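Local coordinates for putative nucleotidyltransferase TM1012 (Thermotoga maritima, PDB 4HX0), which is a putative nucleotidyltransferase of the polymerase-beta-like superfamily and probably transfers a nucleotidyl group, its natural substrate being unassigned, at residues 6-11 and 43-48; 37-42 and 130-135. All coordinates share one frame; numbering follows the deposited sequence. Where two conformers were deposited one is given.

Contact 1: 6-11 and 43-48; sequences MIRPEY and PVEVHD. With BU1 (1,4-butanediol), chain U; BU1 (1,4-butanediol), chain L.
R8 and Y11 approach the backbone of V46 and H47 where the start of helix 9-22 faces the loop 43-48. R8 is the N-cap residue of that helix, and its carbonyl takes the amide hydrogen of Y11 (Y11 N to R8 O, 3.0 Å). Opposite, V44 to V46 are extended without joining a strand. The R8 chain bends at chi2 and chi3 to bring NH1 to V46 O at 2.7 Å, a weak bond because the N-H...O angle is only 124°. In the conformer given, E45 OE1 lies 3.0 Å from R8 NH1; the guanidinium and carboxylate planes are 15° apart, but the oxygen sits well out of the guanidinium plane, so this is a salt bridge of charges alone, and doubtful for the other E45 conformer. Y11 CE2 lies against one guanidinium face, while V46 CG1, anti to its backbone N (chi1 177°), covers part of one face of the Y11 ring in a CH-pi contact, 3.9 Å from CG1 to the ring centroid. The phenol OH donates weakly to H47 O at 2.9 Å. An alanine in place of Y11 would probably leave H47 O without this donor and open a gap beside V46 CG1 and the R8 guanidinium. One butanediol runs beside the R8 and E45 chains, its O6 receiving a nearly straight bond from R8 N at 3.1 Å. O6 of the other accepts the N-H of H47 (H47 N to O6, 3.0 Å) and donates to D48 OD1 at 2.9 Å. D48 and D50 fit the paired aspartates of the nucleotidyltransferase fold, so this second diol probably marks the active-site cleft. I7 packs on L35, A38 and L39 of helix 33-39, V46 touches S34 of that helix, and Y11 reaches I93 on strand 93-103.

Contact 2: 37-42 and 130-135; sequences FALQGV and IPVLSL. With NA (sodium ion), chain C.
Q40 and V132 point at each other from opposite directions, joining the end of helix 33-39 to strand 128-133 just before helix 135-159 begins. A Schellman motif closes the first helix: V42 N bonds to F37 O at 2.9 Å, G41 N bonds to A38 O, and G41, at positive phi, is the C-prime residue. Q40 leaves the helix just before this glycine with its chain fully extended beyond CG (chi2 -179°), which carries the amide past V132 CG2, 3.3 Å from Q40 CD. There NE2 donates to L133 O at 2.7 Å with an N-H...O angle of 150°, the acceptor lying 21° out of the amide plane. NE2 also bonds to S36 O, and with both partners the amide's rotation is probably fixed. OE1 has a weak bond from L135 N, and a water bridges the same two atoms, donating to Q40 OE1 at 2.9 Å; R121 adds a weak bond from strand 120-125. Next along the chain, L135 CG packs on Q40 CB, and L135 CD2 touches both F37 CD1 (3.6 Å), on the last turn of the helix, and V42 CG2 (3.7 Å), in the turn after it. V42 and L135 run alongside one another, pointing opposite ways. The F37 ring in turn meets Y139 and Y142 edge-to-face on helix 135-159, whose N-cap is S134, its OG bonded to Y137 N. On the other side of Q40, L39 crosses I130 at about a right angle and sends CD1 to both I130 CG2 and V132 CG1, 3.7 Å from the latter. L39 and I130 also touch T125 of strand 120-125 and V31 of the larger sheet. At the helix end, A38 O coordinates a sodium ion at 2.9 Å.

How the contacts relate
The segments alternate along the chain, and 37-42 runs directly into 43-48, so the last turn of helix 33-39 supplies contact 2 and the loop that follows supplies contact 1; the centres of the two are about 12 Å apart. They also touch directly. I7 of contact 1 lays CD1 against L39 CD2 of contact 2 at 3.6 Å, and V44 CG1 meets F37 CB at 3.8 Å. Contact 1 lines two butanediol sites, one of them beside H47 and D48 in the probable active-site cleft; contact 2 lends V42 and L135 to a separate diol site. The sodium ion held by contact 2 is about 8 Å from the V46 side chain of contact 1.

Contact 1: 6-11 and 43-48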
loop_
_atom_site.group_PDB
_atom_site.type_symbol
_atom_site.label_atom_id
_atom_site.label_comp_id
_atom_site.label_asym_id
_atom_site.label_seq_id
_atom_site.Cartn_x
_atom_site.Cartn_y
_atom_site.Cartn_z
ATOM N N MET A 6 -2.516 -4.339 19.313
ATOM C CA MET A 6 -2.017 -2.979 19.179
ATOM C C MET A 6 -0.904 -2.947 18.161
ATOM O O MET A 6 -0.066 -3.845 18.147
ATOM C CB MET A 6 -1.503 -2.467 20.524
ATOM C CG MET A 6 -2.604 -1.986 21.453
ATOM S SD MET A 6 -2.057 -1.946 23.167
ATOM C CE MET A 6 -0.525 -1.014 23.069
ATOM N N ILE A 7 -0.915 -1.915 17.312
ATOM C CA ILE A 7 0.164 -1.678 16.354
ATOM C C ILE A 7 1.388 -1.224 17.147
ATOM O O ILE A 7 1.272 -0.393 18.033
ATOM C CB ILE A 7 -0.261 -0.637 15.287
ATOM C CG1 ILE A 7 -1.494 -1.154 14.530
ATOM C CG2 ILE A 7 0.874 -0.312 14.324
ATOM C CD1 ILE A 7 -2.339 -0.058 13.912
ATOM N N ARG A 8 2.544 -1.803 16.850
ATOM C CA ARG A 8 3.776 -1.429 17.526
ATOM C C ARG A 8 4.009 0.055 17.406
ATOM O O ARG A 8 3.811 0.642 16.329
ATOM C CB ARG A 8 4.969 -2.207 16.986
ATOM C CG ARG A 8 5.225 -3.496 17.749
ATOM C CD ARG A 8 5.441 -4.664 16.812
ATOM N NE ARG A 8 6.667 -4.587 16.023
ATOM C CZ ARG A 8 6.787 -5.017 14.764
ATOM N NH1 ARG A 8 5.745 -5.526 14.111
ATOM N NH2 ARG A 8 7.957 -4.912 14.141
ATOM N N PRO A 9 4.372 0.687 18.531
ATOM C CA PRO A 9 4.515 2.134 18.528
ATOM C C PRO A 9 5.451 2.705 17.439
ATOM O O PRO A 9 5.187 3.797 16.974
ATOM C CB PRO A 9 5.040 2.460 19.939
ATOM C CG PRO A 9 5.254 1.148 20.634
ATOM C CD PRO A 9 4.467 0.115 19.890
ATOM N N GLU A 10 6.523 2.010 17.049
ATOM C CA GLU A 10 7.419 2.475 15.985
ATOM C C GLU A 10 6.640 2.766 14.692
ATOM O O GLU A 10 6.907 3.748 13.978
ATOM C CB GLU A 10 8.544 1.457 15.731
ATOM C CG GLU A 10 8.079 0.103 15.214
ATOM C CD GLU A 10 9.192 -0.904 15.081
ATOM O OE1 GLU A 10 10.112 -0.665 14.270
ATOM O OE2 GLU A 10 9.135 -1.945 15.774
ATOM N N TYR A 11 5.684 1.886 14.391
ATOM C CA TYR A 11 4.860 2.033 13.185
ATOM C C TYR A 11 3.884 3.142 13.316
ATOM O O TYR A 11 3.668 3.843 12.372
ATOM C CB TYR A 11 4.137 0.748 12.820
ATOM C CG TYR A 11 5.136 -0.277 12.405
ATOM C CD1 TYR A 11 5.737 -0.213 11.148
ATOM C CD2 TYR A 11 5.520 -1.284 13.276
ATOM C CE1 TYR A 11 6.703 -1.130 10.773
ATOM C CE2 TYR A 11 6.486 -2.208 12.903
ATOM C CZ TYR A 11 7.065 -2.117 11.654
ATOM O OH TYR A 11 8.000 -3.033 11.271
ATOM N N PRO A 43 -5.860 -8.485 13.673
ATOM C CA PRO A 43 -4.621 -8.567 14.441
ATOM C C PRO A 43 -3.537 -9.175 13.561
ATOM O O PRO A 43 -3.488 -10.386 13.363
ATOM C CB PRO A 43 -4.997 -9.480 15.616
ATOM C CG PRO A 43 -6.062 -10.375 15.063
ATOM C CD PRO A 43 -6.786 -9.593 13.992
ATOM N N VAL A 44 -2.708 -8.322 12.986
ATOM C CA VAL A 44 -1.617 -8.767 12.154
ATOM C C VAL A 44 -0.433 -7.869 12.489
ATOM O O VAL A 44 -0.607 -6.672 12.730
ATOM C CB VAL A 44 -1.995 -8.697 10.644
ATOM C CG1 VAL A 44 -2.129 -7.258 10.156
ATOM C CG2 VAL A 44 -1.014 -9.475 9.788
ATOM N N GLU A 45 0.760 -8.443 12.534
ATOM C CA GLU A 45 1.959 -7.643 12.743
ATOM C C GLU A 45 2.285 -6.866 11.482
ATOM O O GLU A 45 2.112 -7.363 10.371
ATOM C CB GLU A 45 3.158 -8.499 13.170
ATOM C CG GLU A 45 3.280 -8.690 14.673
ATOM C CD GLU A 45 4.706 -8.499 15.174
ATOM O OE1 GLU A 45 5.644 -8.542 14.346
ATOM O OE2 GLU A 45 4.883 -8.295 16.397
ATOM N N VAL A 46 2.710 -5.621 11.677
ATOM C CA VAL A 46 3.183 -4.770 10.592
ATOM C C VAL A 46 4.708 -4.781 10.547
ATOM O O VAL A 46 5.366 -4.804 11.584
ATOM C CB VAL A 46 2.686 -3.320 10.765
ATOM C CG1 VAL A 46 3.241 -2.419 9.671
ATOM C CG2 VAL A 46 1.167 -3.278 10.767
ATOM N N HIS A 47 5.266 -4.766 9.338
ATOM C CA HIS A 47 6.707 -4.838 9.158
ATOM C C HIS A 47 7.232 -3.706 8.330
ATOM O O HIS A 47 8.438 -3.362 8.383
ATOM C CB HIS A 47 7.088 -6.173 8.531
ATOM C CG HIS A 47 6.666 -7.365 9.350
ATOM N ND1 HIS A 47 7.110 -7.574 10.601
ATOM C CD2 HIS A 47 5.810 -8.423 9.060
ATOM C CE1 HIS A 47 6.569 -8.706 11.085
ATOM N NE2 HIS A 47 5.772 -9.224 10.139
ATOM N N ASP A 48 6.338 -3.115 7.551
ATOM C CA ASP A 48 6.627 -1.926 6.777
ATOM C C ASP A 48 5.298 -1.259 6.510
ATOM O O ASP A 48 4.241 -1.790 6.867
ATOM C CB ASP A 48 7.330 -2.279 5.469
ATOM C CG ASP A 48 6.586 -3.327 4.682
ATOM O OD1 ASP A 48 5.382 -3.520 4.952
ATOM O OD2 ASP A 48 7.197 -3.971 3.805
HETATM C C1 BU1 U . 2.398 -5.947 18.725
HETATM C C2 BU1 U . 2.326 -6.226 17.225
HETATM C C3 BU1 U . 1.905 -4.998 16.419
HETATM C C4 BU1 U . 2.489 -5.031 15.004
HETATM O O5 BU1 U . 2.942 -7.096 19.389
HETATM O O6 BU1 U . 2.765 -3.741 14.480
HETATM C C1 BU1 L . 1.480 -7.048 3.572
HETATM C C2 BU1 L . 2.456 -6.050 4.188
HETATM C C3 BU1 L . 3.765 -6.741 4.557
HETATM C C4 BU1 L . 3.959 -6.827 6.063
HETATM O O5 BU1 L . 2.148 -8.267 3.262
HETATM O O6 BU1 L . 4.176 -5.521 6.602
#

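Contact 2: 37-42 and 130-135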
loop_
_atom_site.group_PDB
_atom_site.type_symbol
_atom_site.label_atom_id
_atom_site.label_comp_id
_atom_site.label_asym_id
_atom_site.label_seq_id
_atom_site.Cartn_x
_atom_site.Cartn_y
_atom_site.Cartn_z
ATOM N N PHE A 37 -4.794 -3.498 7.383
ATOM C CA PHE A 37 -5.513 -4.570 8.113
ATOM C C PHE A 37 -5.529 -4.299 9.607
ATOM O O PHE A 37 -6.599 -4.373 10.246
ATOM C CB PHE A 37 -4.870 -5.922 7.838
ATOM C CG PHE A 37 -5.163 -6.469 6.468
ATOM C CD1 PHE A 37 -6.411 -7.014 6.175
ATOM C CD2 PHE A 37 -4.202 -6.447 5.476
ATOM C CE1 PHE A 37 -6.680 -7.521 4.910
ATOM C CE2 PHE A 37 -4.468 -6.961 4.214
ATOM C CZ PHE A 37 -5.707 -7.501 3.935
ATOM N N ALA A 38 -4.345 -3.977 10.151
ATOM C CA ALA A 38 -4.204 -3.691 11.565
ATOM C C ALA A 38 -5.055 -2.487 12.001
ATOM O O ALA A 38 -5.762 -2.559 13.016
ATOM C CB ALA A 38 -2.742 -3.487 11.938
ATOM N N LEU A 39 -4.991 -1.395 11.242
ATOM C CA LEU A 39 -5.779 -0.211 11.556
ATOM C C LEU A 39 -7.264 -0.521 11.532
ATOM O O LEU A 39 -8.058 0.152 12.173
ATOM C CB LEU A 39 -5.473 0.920 10.585
ATOM C CG LEU A 39 -4.075 1.544 10.710
ATOM C CD1 LEU A 39 -3.760 2.275 9.418
ATOM C CD2 LEU A 39 -3.979 2.474 11.906
ATOM N N GLN A 40 -7.639 -1.544 10.786
ATOM C CA GLN A 40 -9.048 -1.878 10.697
ATOM C C GLN A 40 -9.387 -3.077 11.578
ATOM O O GLN A 40 -10.360 -3.774 11.328
ATOM C CB GLN A 40 -9.428 -2.103 9.242
ATOM C CG GLN A 40 -9.258 -0.831 8.406
ATOM C CD GLN A 40 -9.648 -1.016 6.964
ATOM O OE1 GLN A 40 -10.807 -0.854 6.603
ATOM N NE2 GLN A 40 -8.672 -1.308 6.119
ATOM N N GLY A 41 -8.554 -3.323 12.588
ATOM C CA GLY A 41 -8.869 -4.296 13.633
ATOM C C GLY A 41 -8.473 -5.745 13.419
ATOM O O GLY A 41 -8.814 -6.620 14.236
ATOM N N VAL A 42 -7.750 -6.017 12.339
ATOM C CA VAL A 42 -7.319 -7.369 12.064
ATOM C C VAL A 42 -5.970 -7.523 12.744
ATOM O O VAL A 42 -5.055 -6.739 12.482
ATOM C CB VAL A 42 -7.273 -7.691 10.550
ATOM C CG1 VAL A 42 -6.897 -9.154 10.324
ATOM C CG2 VAL A 42 -8.633 -7.428 9.926
ATOM N N ILE A 130 -6.789 8.393 9.465
ATOM C CA ILE A 130 -5.917 7.727 8.501
ATOM C C ILE A 130 -6.753 7.107 7.380
ATOM O O ILE A 130 -7.690 6.347 7.664
ATOM C CB ILE A 130 -5.105 6.624 9.200
ATOM C CG1 ILE A 130 -4.255 7.227 10.341
ATOM C CG2 ILE A 130 -4.276 5.831 8.194
ATOM C CD1 ILE A 130 -3.149 8.142 9.862
ATOM N N PRO A 131 -6.434 7.452 6.115
ATOM C CA PRO A 131 -7.139 6.814 5.011
ATOM C C PRO A 131 -6.582 5.425 4.801
ATOM O O PRO A 131 -5.372 5.252 4.776
ATOM C CB PRO A 131 -6.797 7.688 3.803
ATOM C CG PRO A 131 -5.489 8.345 4.156
ATOM C CD PRO A 131 -5.466 8.471 5.659
ATOM N N VAL A 132 -7.474 4.458 4.664
ATOM C CA VAL A 132 -7.108 3.082 4.378
ATOM C C VAL A 132 -8.049 2.610 3.282
ATOM O O VAL A 132 -9.116 3.187 3.080
ATOM C CB VAL A 132 -7.243 2.151 5.608
ATOM C CG1 VAL A 132 -6.363 2.619 6.757
ATOM C CG2 VAL A 132 -8.696 2.052 6.091
ATOM N N LEU A 133 -7.654 1.563 2.578
ATOM C CA LEU A 133 -8.606 0.847 1.735
ATOM C C LEU A 133 -9.398 -0.118 2.578
ATOM O O LEU A 133 -8.855 -0.734 3.503
ATOM C CB LEU A 133 -7.909 0.093 0.602
ATOM C CG LEU A 133 -7.370 1.023 -0.474
ATOM C CD1 LEU A 133 -6.642 0.228 -1.529
ATOM C CD2 LEU A 133 -8.481 1.877 -1.082
ATOM N N SER A 134 -10.682 -0.259 2.256
ATOM C CA SER A 134 -11.564 -1.124 3.028
ATOM C C SER A 134 -10.979 -2.522 3.181
ATOM O O SER A 134 -10.259 -2.996 2.304
ATOM C CB SER A 134 -12.930 -1.234 2.372
ATOM O OG SER A 134 -12.811 -1.943 1.155
ATOM N N LEU A 135 -11.304 -3.166 4.297
ATOM C CA LEU A 135 -10.911 -4.546 4.533
ATOM C C LEU A 135 -11.399 -5.422 3.401
ATOM O O LEU A 135 -10.680 -6.283 2.922
ATOM C CB LEU A 135 -11.526 -5.076 5.825
ATOM C CG LEU A 135 -10.824 -4.656 7.099
ATOM C CD1 LEU A 135 -11.620 -5.180 8.280
ATOM C CD2 LEU A 135 -9.386 -5.188 7.103
HETATM NA NA NA C . -5.171 -4.639 14.874
HETATM O O HOH W 1 -13.472 -1.882 5.928
#